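Local coordinates for putative peptidase (Chlamydophila abortus, PDB 3CE2), which probably acts as a zinc-dependent oligopeptidase of the M3B (PepF) family, cutting small bioactive peptides, at residues Ile26-Trp36 / Lys85-Gln96. Numbering follows the deposited sequence.
Sequences ITPLYLNRKAW and KLYVYAHLTHDQ
The ring of Tyr-89 reaches from helix 66-96 into the bend of Ile-26 to Trp-36, and Tyr-30 turns its edge to one face of it in a T-shaped stack, centroids 5.2 Å apart and planes at 84°. Tyr-30 CB lies over that same face, whereas Thr-93 OG1 sits above the other, toward the rim. At the Tyr-89 edge lies Leu-29 CB, and Ile-26 CD1 meets Tyr-89 CE1 at 3.6 Å, the two side chains crossing nearly at a right angle. The five-membered ring of Trp-36 runs nearly parallel to Tyr-89 but slid aside, with little overlap; its own face takes Leu-86 CD2. With CG anti to the backbone N (chi1 179°), the indole reaches the helix, and Trp-36 NE1 donates almost straight, in its ring plane, to Leu-86 O at 3.0 Å. That carbonyl also accepts from Ala-90 N, so the bond fixes the indole without breaking the helix. Lys-85 stretches past Leu-29 in the opposite direction and bends at its last torsion (chi4 75°), bringing NZ to a lone pair of Leu-29 O at 3.2 Å. The Tyr-30 hydroxyl bonds to Asp-39. Asn-32 OD1 caps helix 33-42 through Ala-35 N, 3.1 Å away. Far from the zinc sites, this aromatic cluster packs an N-capped helix start and its preceding turn against the C-terminal part of a long helix in a largely helical fold.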
loop_
_atom_site.group_PDB
_atom_site.type_symbol
_atom_site.label_atom_id
_atom_site.label_comp_id
_atom_site.label_asym_id
_atom_site.label_seq_id
_atom_site.Cartn_x
_atom_site.Cartn_y
_atom_site.Cartn_z
ATOM N N ILE A 26 20.593 13.718 -9.221
ATOM C CA ILE A 26 19.481 14.600 -8.963
ATOM C C ILE A 26 19.698 15.981 -9.562
ATOM O O ILE A 26 18.909 16.887 -9.326
ATOM C CB ILE A 26 19.285 14.750 -7.456
ATOM C CG1 ILE A 26 20.569 15.304 -6.817
ATOM C CG2 ILE A 26 18.893 13.397 -6.831
ATOM C CD1 ILE A 26 20.369 15.832 -5.412
ATOM N N THR A 27 20.769 16.153 -10.327
ATOM C CA THR A 27 21.042 17.443 -10.971
ATOM C C THR A 27 19.965 17.876 -11.980
ATOM O O THR A 27 19.669 19.060 -12.059
ATOM C CB THR A 27 22.448 17.497 -11.632
ATOM O OG1 THR A 27 22.618 16.361 -12.484
ATOM C CG2 THR A 27 23.553 17.475 -10.580
ATOM N N PRO A 28 19.364 16.928 -12.746
ATOM C CA PRO A 28 18.209 17.323 -13.591
ATOM C C PRO A 28 17.124 18.115 -12.851
ATOM O O PRO A 28 16.391 18.877 -13.480
ATOM C CB PRO A 28 17.649 15.988 -14.075
ATOM C CG PRO A 28 18.850 15.076 -14.114
ATOM C CD PRO A 28 19.698 15.495 -12.920
ATOM N N LEU A 29 17.012 17.957 -11.538
ATOM C CA LEU A 29 16.082 18.783 -10.774
ATOM C C LEU A 29 16.683 20.160 -10.541
ATOM O O LEU A 29 16.135 21.182 -10.967
ATOM C CB LEU A 29 15.754 18.135 -9.440
ATOM C CG LEU A 29 14.646 17.096 -9.500
ATOM C CD1 LEU A 29 14.961 15.986 -8.566
ATOM C CD2 LEU A 29 13.332 17.724 -9.105
ATOM N N TYR A 30 17.811 20.172 -9.842
ATOM C CA TYR A 30 18.572 21.376 -9.624
ATOM C C TYR A 30 20.042 21.091 -9.775
ATOM O O TYR A 30 20.552 20.095 -9.256
ATOM C CB TYR A 30 18.287 21.931 -8.249
ATOM C CG TYR A 30 16.868 22.412 -8.114
ATOM C CD1 TYR A 30 16.493 23.664 -8.587
ATOM C CD2 TYR A 30 15.903 21.605 -7.535
ATOM C CE1 TYR A 30 15.188 24.101 -8.472
ATOM C CE2 TYR A 30 14.603 22.024 -7.411
ATOM C CZ TYR A 30 14.241 23.267 -7.881
ATOM O OH TYR A 30 12.936 23.679 -7.751
ATOM N N LEU A 31 20.724 21.972 -10.496
ATOM C CA LEU A 31 22.174 21.881 -10.652
ATOM C C LEU A 31 22.889 21.616 -9.327
ATOM O O LEU A 31 23.751 20.746 -9.244
ATOM C CB LEU A 31 22.727 23.156 -11.310
ATOM C CG LEU A 31 22.508 23.239 -12.825
ATOM C CD1 LEU A 31 22.931 24.605 -13.382
ATOM C CD2 LEU A 31 23.231 22.068 -13.541
ATOM N N ASN A 32 22.506 22.366 -8.299
ATOM C CA ASN A 32 23.135 22.293 -6.994
ATOM C C ASN A 32 22.245 22.998 -6.008
ATOM O O ASN A 32 21.287 23.679 -6.393
ATOM C CB ASN A 32 24.470 23.027 -7.018
ATOM C CG ASN A 32 24.364 24.384 -7.697
ATOM O OD1 ASN A 32 23.556 25.249 -7.307
ATOM N ND2 ASN A 32 25.164 24.571 -8.734
ATOM N N ARG A 33 22.579 22.866 -4.731
ATOM C CA ARG A 33 21.732 23.432 -3.710
ATOM C C ARG A 33 21.505 24.926 -3.919
ATOM O O ARG A 33 20.418 25.427 -3.641
ATOM C CB ARG A 33 22.279 23.166 -2.314
ATOM C CG ARG A 33 21.824 24.253 -1.352
ATOM C CD ARG A 33 21.913 23.831 0.069
ATOM N NE ARG A 33 20.962 24.545 0.921
ATOM C CZ ARG A 33 20.966 25.859 1.106
ATOM N NH1 ARG A 33 21.849 26.613 0.468
ATOM N NH2 ARG A 33 20.070 26.416 1.905
ATOM N N LYS A 34 22.522 25.641 -4.409
ATOM C CA LYS A 34 22.388 27.096 -4.574
ATOM C C LYS A 34 21.140 27.431 -5.391
ATOM O O LYS A 34 20.321 28.241 -4.962
ATOM C CB LYS A 34 23.643 27.735 -5.186
ATOM C CG LYS A 34 23.896 29.169 -4.664
ATOM C CD LYS A 34 24.870 29.992 -5.531
ATOM C CE LYS A 34 24.159 30.606 -6.741
ATOM N NZ LYS A 34 22.769 31.066 -6.400
ATOM N N ALA A 35 21.003 26.777 -6.547
ATOM C CA ALA A 35 19.823 26.895 -7.425
ATOM C C ALA A 35 18.515 26.496 -6.745
ATOM O O ALA A 35 17.512 27.204 -6.858
ATOM C CB ALA A 35 20.021 26.066 -8.681
ATOM N N TRP A 36 18.536 25.349 -6.061
ATOM C CA TRP A 36 17.424 24.904 -5.225
ATOM C C TRP A 36 17.017 25.998 -4.263
ATOM O O TRP A 36 15.834 26.314 -4.107
ATOM C CB TRP A 36 17.817 23.673 -4.393
ATOM C CG TRP A 36 16.678 23.228 -3.513
ATOM C CD1 TRP A 36 15.686 22.363 -3.852
ATOM C CD2 TRP A 36 16.390 23.655 -2.175
ATOM N NE1 TRP A 36 14.799 22.224 -2.825
ATOM C CE2 TRP A 36 15.206 23.002 -1.776
ATOM C CE3 TRP A 36 17.020 24.510 -1.271
ATOM C CZ2 TRP A 36 14.639 23.176 -0.508
ATOM C CZ3 TRP A 36 16.443 24.695 -0.014
ATOM C CH2 TRP A 36 15.270 24.031 0.351
ATOM N N LYS A 85 8.564 19.731 -6.814
ATOM C CA LYS A 85 9.908 19.653 -7.349
ATOM C C LYS A 85 10.906 19.990 -6.228
ATOM O O LYS A 85 11.891 19.294 -6.028
ATOM C CB LYS A 85 10.023 20.638 -8.514
ATOM C CG LYS A 85 11.309 20.643 -9.306
ATOM C CD LYS A 85 11.116 21.574 -10.510
ATOM C CE LYS A 85 12.439 22.023 -11.135
ATOM N NZ LYS A 85 13.103 20.954 -11.957
ATOM N N LEU A 86 10.638 21.055 -5.480
ATOM C CA LEU A 86 11.550 21.483 -4.439
ATOM C C LEU A 86 11.517 20.478 -3.310
ATOM O O LEU A 86 12.533 20.211 -2.666
ATOM C CB LEU A 86 11.132 22.831 -3.881
ATOM C CG LEU A 86 11.313 24.060 -4.759
ATOM C CD1 LEU A 86 10.433 25.188 -4.188
ATOM C CD2 LEU A 86 12.785 24.451 -4.850
ATOM N N TYR A 87 10.347 19.919 -3.051
ATOM C CA TYR A 87 10.266 18.958 -1.983
ATOM C C TYR A 87 11.118 17.732 -2.270
ATOM O O TYR A 87 11.945 17.309 -1.469
ATOM C CB TYR A 87 8.842 18.523 -1.776
ATOM C CG TYR A 87 8.725 17.637 -0.580
ATOM C CD1 TYR A 87 8.477 18.182 0.690
ATOM C CD2 TYR A 87 8.897 16.252 -0.695
ATOM C CE1 TYR A 87 8.368 17.371 1.808
ATOM C CE2 TYR A 87 8.796 15.427 0.418
ATOM C CZ TYR A 87 8.531 15.999 1.665
ATOM O OH TYR A 87 8.435 15.200 2.763
ATOM N N VAL A 88 10.893 17.167 -3.436
ATOM C CA VAL A 88 11.518 15.954 -3.826
ATOM C C VAL A 88 13.013 16.147 -3.753
ATOM O O VAL A 88 13.730 15.300 -3.219
ATOM C CB VAL A 88 11.043 15.558 -5.244
ATOM C CG1 VAL A 88 11.986 14.556 -5.882
ATOM C CG2 VAL A 88 9.606 14.995 -5.160
ATOM N N TYR A 89 13.486 17.277 -4.258
ATOM C CA TYR A 89 14.924 17.544 -4.257
ATOM C C TYR A 89 15.502 17.578 -2.840
ATOM O O TYR A 89 16.534 16.978 -2.578
ATOM C CB TYR A 89 15.237 18.867 -4.944
ATOM C CG TYR A 89 16.704 19.167 -4.937
ATOM C CD1 TYR A 89 17.505 18.746 -5.981
ATOM C CD2 TYR A 89 17.298 19.848 -3.877
ATOM C CE1 TYR A 89 18.842 18.991 -5.991
ATOM C CE2 TYR A 89 18.656 20.096 -3.869
ATOM C CZ TYR A 89 19.421 19.664 -4.938
ATOM O OH TYR A 89 20.774 19.900 -4.998
ATOM N N ALA A 90 14.844 18.303 -1.938
ATOM C CA ALA A 90 15.288 18.395 -0.543
ATOM C C ALA A 90 15.236 17.032 0.183
ATOM O O ALA A 90 16.193 16.621 0.855
ATOM C CB ALA A 90 14.463 19.423 0.194
ATOM N N HIS A 91 14.116 16.338 0.026
ATOM C CA HIS A 91 13.897 15.035 0.668
ATOM C C HIS A 91 14.901 13.976 0.183
ATOM O O HIS A 91 15.428 13.192 0.969
ATOM C CB HIS A 91 12.441 14.595 0.448
ATOM C CG HIS A 91 12.202 13.139 0.672
ATOM N ND1 HIS A 91 12.141 12.224 -0.365
ATOM C CD2 HIS A 91 11.998 12.436 1.814
ATOM C CE1 HIS A 91 11.926 11.019 0.131
ATOM N NE2 HIS A 91 11.830 11.120 1.448
ATOM N N LEU A 92 15.172 13.959 -1.114
ATOM C CA LEU A 92 16.128 13.008 -1.650
ATOM C C LEU A 92 17.511 13.330 -1.091
ATOM O O LEU A 92 18.270 12.421 -0.766
ATOM C CB LEU A 92 16.165 13.068 -3.182
ATOM C CG LEU A 92 14.992 12.613 -4.047
ATOM C CD1 LEU A 92 15.381 12.765 -5.531
ATOM C CD2 LEU A 92 14.581 11.183 -3.739
ATOM N N THR A 93 17.834 14.625 -1.002
ATOM C CA THR A 93 19.141 15.085 -0.508
ATOM C C THR A 93 19.337 14.658 0.954
ATOM O O THR A 93 20.346 14.055 1.308
ATOM C CB THR A 93 19.297 16.639 -0.661
ATOM O OG1 THR A 93 19.423 16.976 -2.053
ATOM C CG2 THR A 93 20.529 17.158 0.094
ATOM N N HIS A 94 18.333 14.951 1.771
ATOM C CA HIS A 94 18.263 14.533 3.151
ATOM C C HIS A 94 18.464 13.039 3.346
ATOM O O HIS A 94 19.095 12.618 4.296
ATOM C CB HIS A 94 16.917 14.973 3.728
ATOM C CG HIS A 94 16.625 14.429 5.092
ATOM N ND1 HIS A 94 17.343 14.794 6.212
ATOM C CD2 HIS A 94 15.666 13.573 5.524
ATOM C CE1 HIS A 94 16.840 14.182 7.271
ATOM N NE2 HIS A 94 15.822 13.435 6.882
ATOM N N ASP A 95 17.927 12.220 2.454
ATOM C CA ASP A 95 17.976 10.786 2.668
ATOM C C ASP A 95 19.347 10.196 2.373
ATOM O O ASP A 95 19.647 9.053 2.759
ATOM C CB ASP A 95 16.896 10.092 1.852
ATOM C CG ASP A 95 15.518 10.238 2.470
ATOM O OD1 ASP A 95 15.430 10.722 3.620
ATOM O OD2 ASP A 95 14.524 9.873 1.805
ATOM N N GLN A 96 20.184 10.969 1.687
ATOM C CA GLN A 96 21.559 10.537 1.428
ATOM C C GLN A 96 22.374 10.440 2.718
ATOM O O GLN A 96 23.273 9.598 2.827
ATOM C CB GLN A 96 22.235 11.492 0.454
ATOM C CG GLN A 96 21.825 11.244 -0.966
ATOM C CD GLN A 96 22.058 12.430 -1.878
ATOM O OE1 GLN A 96 21.727 12.376 -3.052
ATOM N NE2 GLN A 96 22.607 13.505 -1.340
#